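Acyl-CoA dehydrogenase (Thermus thermophilus, PDB 2Z1Q) binds FAD and probably catalyses the dehydrogenation of saturated acyl-CoA to 2,3-dehydroacyl-CoA, passing the electrons to an acceptor. Local coordinates at residues Tyr173-Val178 against Val238-Glu243; Leu190-Ala195 against Phe202-Val207; Gly273-Ala278 against Glu360-Val365. All blocks are in the same frame, centred on the assembly; numbering follows the deposited sequence.

Contacts 1 and 2 belong to one beta sheet, while contact 3 lies in the helical C-terminal part, its centre about 41 Å from that of contact 1 and about 34 Å from that of contact 2. Contact 2, a hairpin, is nested along the chain inside the loop closed by contact 1. The two pack against each other, with Tyr173 CD2 lying 3.8 Å from Phe205 CE2 and Leu175 CD2 3.9 Å from Ala195 CB. Contact 2 is wholly buried and rich in phenylalanine; contact 1 is partly buried, with Lys239 exposed on its outer face. Both are stitched by backbone hydrogen bonds, whereas contact 3, also buried, joins its helices by apolar packing, leucine and valine methyls resting on alanine and peptide backbone.

Contact 1. Residues Tyr173-Val178 against Val238-Glu243; sequences YILNGV and VKVPVE
Tyr173 and Leu175 pair with Val240 and Val238 along two antiparallel strands whose axes come within 4.5 Å and run at 139° to one another, a marked twist. Four backbone hydrogen bonds hold the pairing. Tyr173 N donates to Val240 O at 2.6 Å, and Val240 N returns a bond to Tyr173 O; Leu175 N donates to Val238 O and Val238 N to Leu175 O, the latter bond nearly straight at 174°. Between these two hydrogen-bonded pairs sits the non-hydrogen-bonded pair Ile174 and Lys239, where Ile174 CA comes 3.2 Å from Val238 O in a CA-H...O contact.

Alternation sorts the side chains onto two faces. Tyr173, Leu175, Val238 and Val240 share the inner one, where Val238 and Val240 also rest on Val207 of strand 201-208. Leu175 CB meets Val238 CB at 3.9 Å, and the side chains of Leu175 and Val240 cross obliquely, Leu175 CD1 lying 4.1 Å from Val240 CG2. Leu175 CG stands beside its own backbone N (chi1 -68°), which carries the branched tip along the sheet to that valine. Beta-branched valines suit the extended backbone and supply compact walls for the longer leucine. The Tyr173 ring reaches past the strand end, its CE2 4.2 Å from Val242 CG1 where the chain enters a 3-10 turn. On the other face, Ile174 CG1 only brushes Lys239 CD at 4.5 Å; a lysine fits here because its long chain carries the ammonium to solvent.

On its other edge, strand 172-183 bonds to strand 163-166 through Ile174 and Asn176, while Asn176 OD1 accepts from Asp237 N in the turn preceding Val238. The pairing is one of the antiparallel edges that build the beta-rich middle domain of the acyl-CoA dehydrogenase fold, here with its apolar face turned to the hairpin 190-208.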
ATOM      1  N   TYR B 173     -29.137  35.994   1.417  1.00 53.65           N
ATOM      2  CA  TYR B 173     -28.197  35.660   0.352  1.00 50.10           C
ATOM      3  C   TYR B 173     -28.727  34.376  -0.282  1.00 48.02           C
ATOM      4  O   TYR B 173     -29.152  33.464   0.424  1.00 47.49           O
ATOM      5  CB  TYR B 173     -26.791  35.422   0.918  1.00 50.24           C
ATOM      6  CG  TYR B 173     -25.903  36.651   0.921  1.00 50.30           C
ATOM      7  CD1 TYR B 173     -25.568  37.296  -0.267  1.00 49.62           C
ATOM      8  CD2 TYR B 173     -25.393  37.167   2.116  1.00 50.00           C
ATOM      9  CE1 TYR B 173     -24.751  38.421  -0.273  1.00 50.52           C
ATOM     10  CE2 TYR B 173     -24.573  38.294   2.120  1.00 50.45           C
ATOM     11  CZ  TYR B 173     -24.257  38.914   0.921  1.00 50.74           C
ATOM     12  OH  TYR B 173     -23.441  40.024   0.906  1.00 51.66           O
ATOM     13  N   ILE B 174     -28.727  34.315  -1.609  1.00 45.96           N
ATOM     14  CA  ILE B 174     -29.221  33.128  -2.303  1.00 44.23           C
ATOM     15  C   ILE B 174     -28.049  32.275  -2.765  1.00 42.60           C
ATOM     16  O   ILE B 174     -27.200  32.728  -3.546  1.00 43.12           O
ATOM     17  CB  ILE B 174     -30.067  33.500  -3.531  1.00 44.62           C
ATOM     18  CG1 ILE B 174     -31.108  34.551  -3.149  1.00 44.60           C
ATOM     19  CG2 ILE B 174     -30.753  32.250  -4.077  1.00 42.32           C
ATOM     20  CD1 ILE B 174     -31.906  35.065  -4.320  1.00 47.28           C
ATOM     21  N   LEU B 175     -28.010  31.036  -2.284  1.00 39.22           N
ATOM     22  CA  LEU B 175     -26.925  30.124  -2.624  1.00 37.08           C
ATOM     23  C   LEU B 175     -27.287  29.052  -3.642  1.00 35.36           C
ATOM     24  O   LEU B 175     -28.327  28.391  -3.543  1.00 34.22           O
ATOM     25  CB  LEU B 175     -26.383  29.444  -1.357  1.00 36.98           C
ATOM     26  CG  LEU B 175     -25.633  30.280  -0.316  1.00 38.46           C
ATOM     27  CD1 LEU B 175     -24.905  29.353   0.647  1.00 37.00           C
ATOM     28  CD2 LEU B 175     -24.635  31.187  -1.007  1.00 37.92           C
ATOM     29  N   ASN B 176     -26.400  28.882  -4.616  1.00 32.59           N
ATOM     30  CA  ASN B 176     -26.573  27.886  -5.661  1.00 32.65           C
ATOM     31  C   ASN B 176     -25.244  27.200  -5.975  1.00 32.03           C
ATOM     32  O   ASN B 176     -24.231  27.856  -6.241  1.00 31.99           O
ATOM     33  CB  ASN B 176     -27.151  28.547  -6.920  1.00 32.05           C
ATOM     34  CG  ASN B 176     -28.641  28.831  -6.798  1.00 31.99           C
ATOM     35  OD1 ASN B 176     -29.460  27.907  -6.790  1.00 28.91           O
ATOM     36  ND2 ASN B 176     -28.997  30.109  -6.682  1.00 33.42           N
ATOM     37  N   GLY B 177     -25.242  25.875  -5.939  1.00 31.27           N
ATOM     38  CA  GLY B 177     -24.019  25.149  -6.234  1.00 28.71           C
ATOM     39  C   GLY B 177     -24.062  23.725  -5.729  1.00 27.41           C
ATOM     40  O   GLY B 177     -25.075  23.281  -5.171  1.00 25.45           O
ATOM     41  N   VAL B 178     -22.963  23.005  -5.921  1.00 27.18           N
ATOM     42  CA  VAL B 178     -22.852  21.614  -5.483  1.00 27.45           C
ATOM     43  C   VAL B 178     -21.568  21.432  -4.682  1.00 26.78           C
ATOM     44  O   VAL B 178     -20.498  21.864  -5.110  1.00 26.87           O
ATOM     45  CB  VAL B 178     -22.810  20.656  -6.695  1.00 28.80           C
ATOM     46  CG1 VAL B 178     -22.657  19.214  -6.229  1.00 28.15           C
ATOM     47  CG2 VAL B 178     -24.078  20.823  -7.536  1.00 30.01           C
ATOM     48  N   VAL B 238     -30.816  28.658  -2.081  1.00 37.65           N
ATOM     49  CA  VAL B 238     -30.845  28.619  -0.619  1.00 38.63           C
ATOM     50  C   VAL B 238     -30.777  30.026  -0.013  1.00 40.22           C
ATOM     51  O   VAL B 238     -29.844  30.787  -0.286  1.00 39.51           O
ATOM     52  CB  VAL B 238     -29.675  27.769  -0.047  1.00 39.11           C
ATOM     53  CG1 VAL B 238     -29.608  27.915   1.458  1.00 37.14           C
ATOM     54  CG2 VAL B 238     -29.860  26.300  -0.412  1.00 37.15           C
ATOM     55  N   LYS B 239     -31.782  30.357   0.797  1.00 40.99           N
ATOM     56  CA  LYS B 239     -31.867  31.656   1.460  1.00 41.98           C
ATOM     57  C   LYS B 239     -31.053  31.636   2.745  1.00 41.66           C
ATOM     58  O   LYS B 239     -31.300  30.831   3.641  1.00 41.12           O
ATOM     59  CB  LYS B 239     -33.324  31.993   1.800  1.00 45.04           C
ATOM     60  CG  LYS B 239     -34.232  32.197   0.599  1.00 49.42           C
ATOM     61  CD  LYS B 239     -34.098  33.596   0.019  1.00 54.43           C
ATOM     62  CE  LYS B 239     -34.710  34.635   0.942  1.00 56.40           C
ATOM     63  NZ  LYS B 239     -36.160  34.363   1.171  1.00 59.45           N
ATOM     64  N   VAL B 240     -30.082  32.534   2.828  1.00 42.06           N
ATOM     65  CA  VAL B 240     -29.227  32.626   3.997  1.00 41.86           C
ATOM     66  C   VAL B 240     -29.197  34.061   4.517  1.00 42.32           C
ATOM     67  O   VAL B 240     -28.792  34.986   3.808  1.00 40.99           O
ATOM     68  CB  VAL B 240     -27.794  32.160   3.662  1.00 42.38           C
ATOM     69  CG1 VAL B 240     -26.909  32.282   4.877  1.00 42.93           C
ATOM     70  CG2 VAL B 240     -27.817  30.710   3.192  1.00 43.43           C
ATOM     71  N   PRO B 241     -29.651  34.260   5.762  1.00 42.64           N
ATOM     72  CA  PRO B 241     -29.672  35.588   6.379  1.00 43.28           C
ATOM     73  C   PRO B 241     -28.307  36.269   6.291  1.00 44.43           C
ATOM     74  O   PRO B 241     -27.272  35.637   6.518  1.00 43.86           O
ATOM     75  CB  PRO B 241     -30.076  35.286   7.817  1.00 42.90           C
ATOM     76  CG  PRO B 241     -31.018  34.133   7.645  1.00 42.55           C
ATOM     77  CD  PRO B 241     -30.295  33.261   6.637  1.00 41.82           C
ATOM     78  N   VAL B 242     -28.306  37.550   5.946  1.00 43.78           N
ATOM     79  CA  VAL B 242     -27.070  38.297   5.831  1.00 45.62           C
ATOM     80  C   VAL B 242     -26.156  38.121   7.048  1.00 46.31           C
ATOM     81  O   VAL B 242     -24.933  38.102   6.907  1.00 46.79           O
ATOM     82  CB  VAL B 242     -27.355  39.795   5.650  1.00 46.77           C
ATOM     83  CG1 VAL B 242     -26.058  40.543   5.405  1.00 47.53           C
ATOM     84  CG2 VAL B 242     -28.320  40.000   4.500  1.00 47.56           C
ATOM     85  N   GLU B 243     -26.736  37.997   8.239  1.00 46.16           N
ATOM     86  CA  GLU B 243     -25.925  37.844   9.443  1.00 47.34           C
ATOM     87  C   GLU B 243     -25.307  36.454   9.566  1.00 47.16           C
ATOM     88  O   GLU B 243     -24.549  36.177  10.502  1.00 47.36           O
ATOM     89  CB  GLU B 243     -26.746  38.158  10.699  1.00 48.68           C
ATOM     90  CG  GLU B 243     -27.937  37.240  10.949  1.00 51.01           C
ATOM     91  CD  GLU B 243     -29.204  37.677  10.225  1.00 53.32           C
ATOM     92  OE1 GLU B 243     -30.270  37.101  10.532  1.00 54.48           O
ATOM     93  OE2 GLU B 243     -29.145  38.584   9.359  1.00 53.67           O
TER

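Contact 2. Residues Leu190-Ala195 against Phe202-Val207; sequences LFTVFA and FTAFLV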
ATOM      1  N   LEU B 190     -25.735  21.749  11.422  1.00 25.99           N
ATOM      2  CA  LEU B 190     -25.147  23.002  10.969  1.00 26.76           C
ATOM      3  C   LEU B 190     -24.156  22.765   9.832  1.00 27.94           C
ATOM      4  O   LEU B 190     -23.364  21.827   9.869  1.00 28.18           O
ATOM      5  CB  LEU B 190     -24.450  23.711  12.132  1.00 26.91           C
ATOM      6  CG  LEU B 190     -23.825  25.077  11.828  1.00 29.24           C
ATOM      7  CD1 LEU B 190     -24.906  26.058  11.404  1.00 27.52           C
ATOM      8  CD2 LEU B 190     -23.104  25.589  13.063  1.00 29.89           C
ATOM      9  N   PHE B 191     -24.193  23.631   8.825  1.00 28.72           N
ATOM     10  CA  PHE B 191     -23.306  23.506   7.669  1.00 28.82           C
ATOM     11  C   PHE B 191     -22.529  24.789   7.367  1.00 29.37           C
ATOM     12  O   PHE B 191     -23.127  25.851   7.181  1.00 30.47           O
ATOM     13  CB  PHE B 191     -24.117  23.132   6.410  1.00 27.07           C
ATOM     14  CG  PHE B 191     -24.574  21.701   6.365  1.00 26.28           C
ATOM     15  CD1 PHE B 191     -23.796  20.738   5.730  1.00 25.83           C
ATOM     16  CD2 PHE B 191     -25.789  21.316   6.932  1.00 25.71           C
ATOM     17  CE1 PHE B 191     -24.220  19.411   5.658  1.00 23.34           C
ATOM     18  CE2 PHE B 191     -26.223  19.984   6.857  1.00 25.77           C
ATOM     19  CZ  PHE B 191     -25.435  19.036   6.221  1.00 23.70           C
ATOM     20  N   THR B 192     -21.204  24.697   7.305  1.00 28.59           N
ATOM     21  CA  THR B 192     -20.396  25.869   6.947  1.00 29.79           C
ATOM     22  C   THR B 192     -20.115  25.700   5.444  1.00 30.17           C
ATOM     23  O   THR B 192     -19.352  24.821   5.042  1.00 30.76           O
ATOM     24  CB  THR B 192     -19.066  25.930   7.769  1.00 28.51           C
ATOM     25  OG1 THR B 192     -19.369  26.161   9.147  1.00 28.36           O
ATOM     26  CG2 THR B 192     -18.178  27.063   7.275  1.00 28.34           C
ATOM     27  N   VAL B 193     -20.753  26.523   4.614  1.00 31.40           N
ATOM     28  CA  VAL B 193     -20.588  26.411   3.166  1.00 30.74           C
ATOM     29  C   VAL B 193     -19.813  27.553   2.538  1.00 31.91           C
ATOM     30  O   VAL B 193     -20.028  28.716   2.881  1.00 32.02           O
ATOM     31  CB  VAL B 193     -21.957  26.342   2.483  1.00 30.74           C
ATOM     32  CG1 VAL B 193     -21.802  26.047   0.982  1.00 30.07           C
ATOM     33  CG2 VAL B 193     -22.801  25.303   3.177  1.00 28.44           C
ATOM     34  N   PHE B 194     -18.928  27.234   1.599  1.00 31.14           N
ATOM     35  CA  PHE B 194     -18.161  28.279   0.938  1.00 32.19           C
ATOM     36  C   PHE B 194     -18.724  28.591  -0.446  1.00 33.30           C
ATOM     37  O   PHE B 194     -19.030  27.685  -1.229  1.00 32.42           O
ATOM     38  CB  PHE B 194     -16.677  27.882   0.833  1.00 31.50           C
ATOM     39  CG  PHE B 194     -15.984  27.790   2.166  1.00 30.53           C
ATOM     40  CD1 PHE B 194     -16.306  26.775   3.063  1.00 31.18           C
ATOM     41  CD2 PHE B 194     -15.035  28.733   2.534  1.00 30.53           C
ATOM     42  CE1 PHE B 194     -15.689  26.702   4.306  1.00 31.64           C
ATOM     43  CE2 PHE B 194     -14.406  28.665   3.784  1.00 30.84           C
ATOM     44  CZ  PHE B 194     -14.735  27.647   4.668  1.00 31.32           C
ATOM     45  N   ALA B 195     -18.877  29.885  -0.726  1.00 34.06           N
ATOM     46  CA  ALA B 195     -19.396  30.360  -2.006  1.00 34.10           C
ATOM     47  C   ALA B 195     -18.817  31.728  -2.324  1.00 36.14           C
ATOM     48  O   ALA B 195     -18.257  32.401  -1.451  1.00 35.76           O
ATOM     49  CB  ALA B 195     -20.912  30.442  -1.971  1.00 33.66           C
ATOM     50  N   PHE B 202     -14.840  34.835  -2.460  1.00 40.81           N
ATOM     51  CA  PHE B 202     -14.870  33.595  -1.699  1.00 37.75           C
ATOM     52  C   PHE B 202     -15.309  33.933  -0.275  1.00 35.16           C
ATOM     53  O   PHE B 202     -14.599  34.627   0.451  1.00 35.58           O
ATOM     54  CB  PHE B 202     -13.471  32.965  -1.700  1.00 38.51           C
ATOM     55  CG  PHE B 202     -13.453  31.520  -1.291  1.00 39.36           C
ATOM     56  CD1 PHE B 202     -12.908  31.130  -0.073  1.00 38.90           C
ATOM     57  CD2 PHE B 202     -13.956  30.544  -2.144  1.00 39.37           C
ATOM     58  CE1 PHE B 202     -12.860  29.785   0.287  1.00 40.41           C
ATOM     59  CE2 PHE B 202     -13.912  29.198  -1.792  1.00 39.40           C
ATOM     60  CZ  PHE B 202     -13.361  28.819  -0.575  1.00 39.60           C
ATOM     61  N   THR B 203     -16.472  33.420   0.116  1.00 32.66           N
ATOM     62  CA  THR B 203     -17.040  33.682   1.436  1.00 30.32           C
ATOM     63  C   THR B 203     -17.641  32.429   2.095  1.00 30.24           C
ATOM     64  O   THR B 203     -18.149  31.539   1.411  1.00 28.43           O
ATOM     65  CB  THR B 203     -18.157  34.760   1.320  1.00 29.91           C
ATOM     66  OG1 THR B 203     -17.666  35.873   0.556  1.00 26.74           O
ATOM     67  CG2 THR B 203     -18.592  35.249   2.700  1.00 28.90           C
ATOM     68  N   ALA B 204     -17.587  32.372   3.425  1.00 29.58           N
ATOM     69  CA  ALA B 204     -18.145  31.244   4.163  1.00 29.41           C
ATOM     70  C   ALA B 204     -19.516  31.637   4.704  1.00 29.95           C
ATOM     71  O   ALA B 204     -19.718  32.781   5.104  1.00 30.22           O
ATOM     72  CB  ALA B 204     -17.228  30.856   5.306  1.00 29.15           C
ATOM     73  N   PHE B 205     -20.447  30.685   4.720  1.00 30.78           N
ATOM     74  CA  PHE B 205     -21.810  30.915   5.208  1.00 32.31           C
ATOM     75  C   PHE B 205     -22.296  29.826   6.163  1.00 32.72           C
ATOM     76  O   PHE B 205     -21.975  28.652   5.999  1.00 33.48           O
ATOM     77  CB  PHE B 205     -22.807  30.990   4.040  1.00 33.40           C
ATOM     78  CG  PHE B 205     -22.515  32.075   3.044  1.00 35.04           C
ATOM     79  CD1 PHE B 205     -21.510  31.920   2.092  1.00 34.78           C
ATOM     80  CD2 PHE B 205     -23.257  33.250   3.049  1.00 35.63           C
ATOM     81  CE1 PHE B 205     -21.252  32.917   1.161  1.00 32.67           C
ATOM     82  CE2 PHE B 205     -23.002  34.258   2.116  1.00 36.77           C
ATOM     83  CZ  PHE B 205     -21.999  34.089   1.173  1.00 34.63           C
ATOM     84  N   LEU B 206     -23.092  30.220   7.153  1.00 34.01           N
ATOM     85  CA  LEU B 206     -23.656  29.270   8.113  1.00 33.95           C
ATOM     86  C   LEU B 206     -25.039  28.897   7.577  1.00 33.70           C
ATOM     87  O   LEU B 206     -25.882  29.770   7.393  1.00 34.45           O
ATOM     88  CB  LEU B 206     -23.784  29.916   9.492  1.00 33.42           C
ATOM     89  CG  LEU B 206     -22.484  30.435  10.119  1.00 34.54           C
ATOM     90  CD1 LEU B 206     -22.804  31.408  11.252  1.00 32.66           C
ATOM     91  CD2 LEU B 206     -21.645  29.263  10.619  1.00 33.89           C
ATOM     92  N   VAL B 207     -25.260  27.609   7.311  1.00 33.41           N
ATOM     93  CA  VAL B 207     -26.535  27.138   6.775  1.00 32.37           C
ATOM     94  C   VAL B 207     -27.094  26.037   7.653  1.00 32.41           C
ATOM     95  O   VAL B 207     -26.426  25.036   7.915  1.00 32.83           O
ATOM     96  CB  VAL B 207     -26.369  26.583   5.329  1.00 32.57           C
ATOM     97  CG1 VAL B 207     -27.740  26.246   4.719  1.00 29.94           C
ATOM     98  CG2 VAL B 207     -25.642  27.594   4.480  1.00 30.95           C
TER
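Phe194 and Ala204 face each other across a beta hairpin formed by strands 190-197 and 201-208 in the middle domain. The strands are antiparallel, with an interaxial angle of 155°. Six backbone hydrogen bonds tie Phe191 to Val207, Val193 to Phe205 and Ala195 to Thr203, each pair bonding both ways; the bond from Thr203 N to Ala195 O measures 2.6 Å.

Aromatic contacts gather at the Phe194 end of one face. Ala204 CB lies over the Phe194 ring, 4.1 Å from its centroid, in a CH-pi contact for which a bare methyl is well suited. The Phe202 ring is turned 30° from that of Phe194 and slid well to one side, so the rings barely overlap, their nearest atoms being Phe194 CD2 and Phe202 CE1 at 3.3 Å. Phe194 also meets the ring of the FAD-binding Tyr146 at a steep angle. An alanine in place of Phe194 would probably open a gap beside Phe202 and Ala204 and leave the Tyr146 ring freer to turn.

The opposite face mixes aliphatic and aromatic groups: Val193 CG2 meets Val207 CG2 at 3.9 Å, and Ala195 CB touches Phe205 CE1. Val193 and Ala195 are compact where they lie against Lys179 and Leu175 of strand 172-183.

The buried hydroxyl of Thr203 is satisfied: OG1 is hydrogen-bonded to His201 O and Gly250 N. Val193 O accepts from Phe205 N, and Phe205 CG, standing beside that N (chi1 -59°), brings the ring edge to the same oxygen, with Phe205 CD1 3.6 Å from Val193 O.

Contact 3. Residues Gly273-Ala278 against Glu360-Val365; sequences GGAKRA and EVLDYV
Leu362 lays its CD1 methyl over one flat face of the peptide that joins Gly274 to Ala275, 3.3 Å from Ala275 N and 3.6 Å from Gly274 C. The leucine reaches it with CG anti to its backbone N (chi1 172°). Glycine suits position 274, because a side chain there would point at this methyl and crowd it. On the next peptide, Ala275 O is approached by Val365 CG1 at 3.3 Å.

The rest is a meeting of small apolar groups. Ala275 CB touches Leu362 CD1 at 4.0 Å and Val365 CG1 at 4.1 Å, while one turn further on Ala278 CB meets Val365 CG1 at 3.7 Å. Alanine and glycine on one helix thus accept leucine and valine from the other, and the axes come within 8.8 Å while running nearly parallel at 15°.

Both helices, 252-288 and 348-372, belong to the C-terminal all-alpha domain of the acyl-CoA dehydrogenase fold. Helix 300-331 adjoins them through Ile313 on Ala275 and Arg312 on Val361, and helix 383-392 packs its Ile384 on Ala278 and its Ala391 on Leu362.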
ATOM      1  N   GLY B 273      -2.224   6.666  16.321  1.00 23.34           N
ATOM      2  CA  GLY B 273      -3.098   5.766  17.052  1.00 19.38           C
ATOM      3  C   GLY B 273      -3.506   4.552  16.240  1.00 21.83           C
ATOM      4  O   GLY B 273      -3.469   3.425  16.732  1.00 20.83           O
ATOM      5  N   GLY B 274      -3.911   4.763  14.990  1.00 23.57           N
ATOM      6  CA  GLY B 274      -4.325   3.632  14.177  1.00 22.89           C
ATOM      7  C   GLY B 274      -3.195   2.647  13.989  1.00 21.66           C
ATOM      8  O   GLY B 274      -3.396   1.425  14.051  1.00 21.60           O
ATOM      9  N   ALA B 275      -1.998   3.173  13.770  1.00 21.52           N
ATOM     10  CA  ALA B 275      -0.830   2.333  13.575  1.00 22.00           C
ATOM     11  C   ALA B 275      -0.632   1.431  14.800  1.00 22.55           C
ATOM     12  O   ALA B 275      -0.437   0.219  14.651  1.00 22.30           O
ATOM     13  CB  ALA B 275       0.397   3.202  13.319  1.00 22.51           C
ATOM     14  N   LYS B 276      -0.717   2.006  16.000  1.00 22.38           N
ATOM     15  CA  LYS B 276      -0.565   1.223  17.225  1.00 24.26           C
ATOM     16  C   LYS B 276      -1.575   0.083  17.258  1.00 24.71           C
ATOM     17  O   LYS B 276      -1.230  -1.054  17.586  1.00 24.18           O
ATOM     18  CB  LYS B 276      -0.771   2.101  18.474  1.00 25.24           C
ATOM     19  CG  LYS B 276       0.295   3.167  18.686  1.00 26.32           C
ATOM     20  CD  LYS B 276       0.030   3.980  19.947  1.00 28.03           C
ATOM     21  CE  LYS B 276       1.182   4.930  20.248  1.00 28.13           C
ATOM     22  NZ  LYS B 276       0.900   5.807  21.426  1.00 27.71           N
ATOM     23  N   ARG B 277      -2.825   0.375  16.912  1.00 25.38           N
ATOM     24  CA  ARG B 277      -3.845  -0.665  16.925  1.00 27.52           C
ATOM     25  C   ARG B 277      -3.487  -1.776  15.954  1.00 27.24           C
ATOM     26  O   ARG B 277      -3.592  -2.958  16.287  1.00 26.41           O
ATOM     27  CB  ARG B 277      -5.212  -0.098  16.543  1.00 31.61           C
ATOM     28  CG  ARG B 277      -5.564   1.152  17.285  1.00 37.47           C
ATOM     29  CD  ARG B 277      -5.524   0.912  18.782  1.00 42.10           C
ATOM     30  NE  ARG B 277      -5.085   2.108  19.486  1.00 48.01           N
ATOM     31  CZ  ARG B 277      -5.772   3.244  19.534  1.00 49.83           C
ATOM     32  NH1 ARG B 277      -6.942   3.347  18.916  1.00 49.83           N
ATOM     33  NH2 ARG B 277      -5.275   4.284  20.187  1.00 50.96           N
ATOM     34  N   ALA B 278      -3.086  -1.391  14.745  1.00 26.28           N
ATOM     35  CA  ALA B 278      -2.718  -2.376  13.733  1.00 25.36           C
ATOM     36  C   ALA B 278      -1.541  -3.201  14.248  1.00 26.30           C
ATOM     37  O   ALA B 278      -1.433  -4.394  13.948  1.00 25.66           O
ATOM     38  CB  ALA B 278      -2.346  -1.676  12.424  1.00 22.84           C
ATOM     39  N   GLU B 360       1.753   8.108   6.178  1.00 23.52           N
ATOM     40  CA  GLU B 360       2.621   7.147   5.490  1.00 23.88           C
ATOM     41  C   GLU B 360       3.120   6.043   6.398  1.00 23.74           C
ATOM     42  O   GLU B 360       3.343   4.916   5.948  1.00 23.71           O
ATOM     43  CB  GLU B 360       3.778   7.871   4.800  1.00 24.63           C
ATOM     44  CG  GLU B 360       3.229   8.747   3.669  1.00 29.22           C
ATOM     45  CD  GLU B 360       4.295   9.370   2.787  1.00 33.09           C
ATOM     46  OE1 GLU B 360       3.903  10.103   1.857  1.00 33.47           O
ATOM     47  OE2 GLU B 360       5.510   9.136   3.004  1.00 35.98           O
ATOM     48  N   VAL B 361       3.285   6.354   7.681  1.00 23.04           N
ATOM     49  CA  VAL B 361       3.708   5.337   8.637  1.00 22.64           C
ATOM     50  C   VAL B 361       2.527   4.361   8.823  1.00 22.27           C
ATOM     51  O   VAL B 361       2.715   3.157   8.737  1.00 21.31           O
ATOM     52  CB  VAL B 361       4.101   5.948   9.993  1.00 22.30           C
ATOM     53  CG1 VAL B 361       4.224   4.848  11.030  1.00 20.37           C
ATOM     54  CG2 VAL B 361       5.438   6.705   9.864  1.00 20.62           C
ATOM     55  N   LEU B 362       1.321   4.888   9.056  1.00 21.42           N
ATOM     56  CA  LEU B 362       0.129   4.031   9.204  1.00 22.57           C
ATOM     57  C   LEU B 362      -0.064   3.149   7.955  1.00 21.69           C
ATOM     58  O   LEU B 362      -0.340   1.957   8.070  1.00 22.65           O
ATOM     59  CB  LEU B 362      -1.136   4.888   9.438  1.00 20.57           C
ATOM     60  CG  LEU B 362      -2.455   4.100   9.413  1.00 21.74           C
ATOM     61  CD1 LEU B 362      -2.438   3.105  10.540  1.00 21.33           C
ATOM     62  CD2 LEU B 362      -3.666   5.019   9.527  1.00 20.45           C
ATOM     63  N   ASP B 363       0.109   3.732   6.773  1.00 19.93           N
ATOM     64  CA  ASP B 363      -0.025   3.001   5.513  1.00 23.16           C
ATOM     65  C   ASP B 363       0.856   1.751   5.573  1.00 20.87           C
ATOM     66  O   ASP B 363       0.395   0.624   5.343  1.00 18.74           O
ATOM     67  CB  ASP B 363       0.408   3.923   4.361  1.00 28.12           C
ATOM     68  CG  ASP B 363       0.297   3.271   2.986  1.00 34.72           C
ATOM     69  OD1 ASP B 363      -0.734   3.457   2.294  1.00 37.61           O
ATOM     70  OD2 ASP B 363       1.249   2.566   2.597  1.00 39.06           O
ATOM     71  N   TYR B 364       2.126   1.958   5.903  1.00 20.20           N
ATOM     72  CA  TYR B 364       3.075   0.864   6.025  1.00 19.16           C
ATOM     73  C   TYR B 364       2.657  -0.153   7.082  1.00 19.00           C
ATOM     74  O   TYR B 364       2.681  -1.356   6.828  1.00 19.37           O
ATOM     75  CB  TYR B 364       4.469   1.384   6.378  1.00 21.92           C
ATOM     76  CG  TYR B 364       5.452   0.276   6.658  1.00 20.41           C
ATOM     77  CD1 TYR B 364       6.072  -0.408   5.617  1.00 22.65           C
ATOM     78  CD2 TYR B 364       5.737  -0.111   7.967  1.00 23.67           C
ATOM     79  CE1 TYR B 364       6.957  -1.456   5.865  1.00 23.58           C
ATOM     80  CE2 TYR B 364       6.625  -1.160   8.233  1.00 24.43           C
ATOM     81  CZ  TYR B 364       7.230  -1.826   7.174  1.00 25.31           C
ATOM     82  OH  TYR B 364       8.108  -2.852   7.425  1.00 26.70           O
ATOM     83  N   VAL B 365       2.276   0.335   8.264  1.00 19.89           N
ATOM     84  CA  VAL B 365       1.872  -0.527   9.370  1.00 21.03           C
ATOM     85  C   VAL B 365       0.628  -1.376   9.038  1.00 19.88           C
ATOM     86  O   VAL B 365       0.620  -2.585   9.281  1.00 20.99           O
ATOM     87  CB  VAL B 365       1.663   0.326  10.669  1.00 22.05           C
ATOM     88  CG1 VAL B 365       1.137  -0.531  11.816  1.00 21.59           C
ATOM     89  CG2 VAL B 365       3.005   0.966  11.062  1.00 21.02           C
TER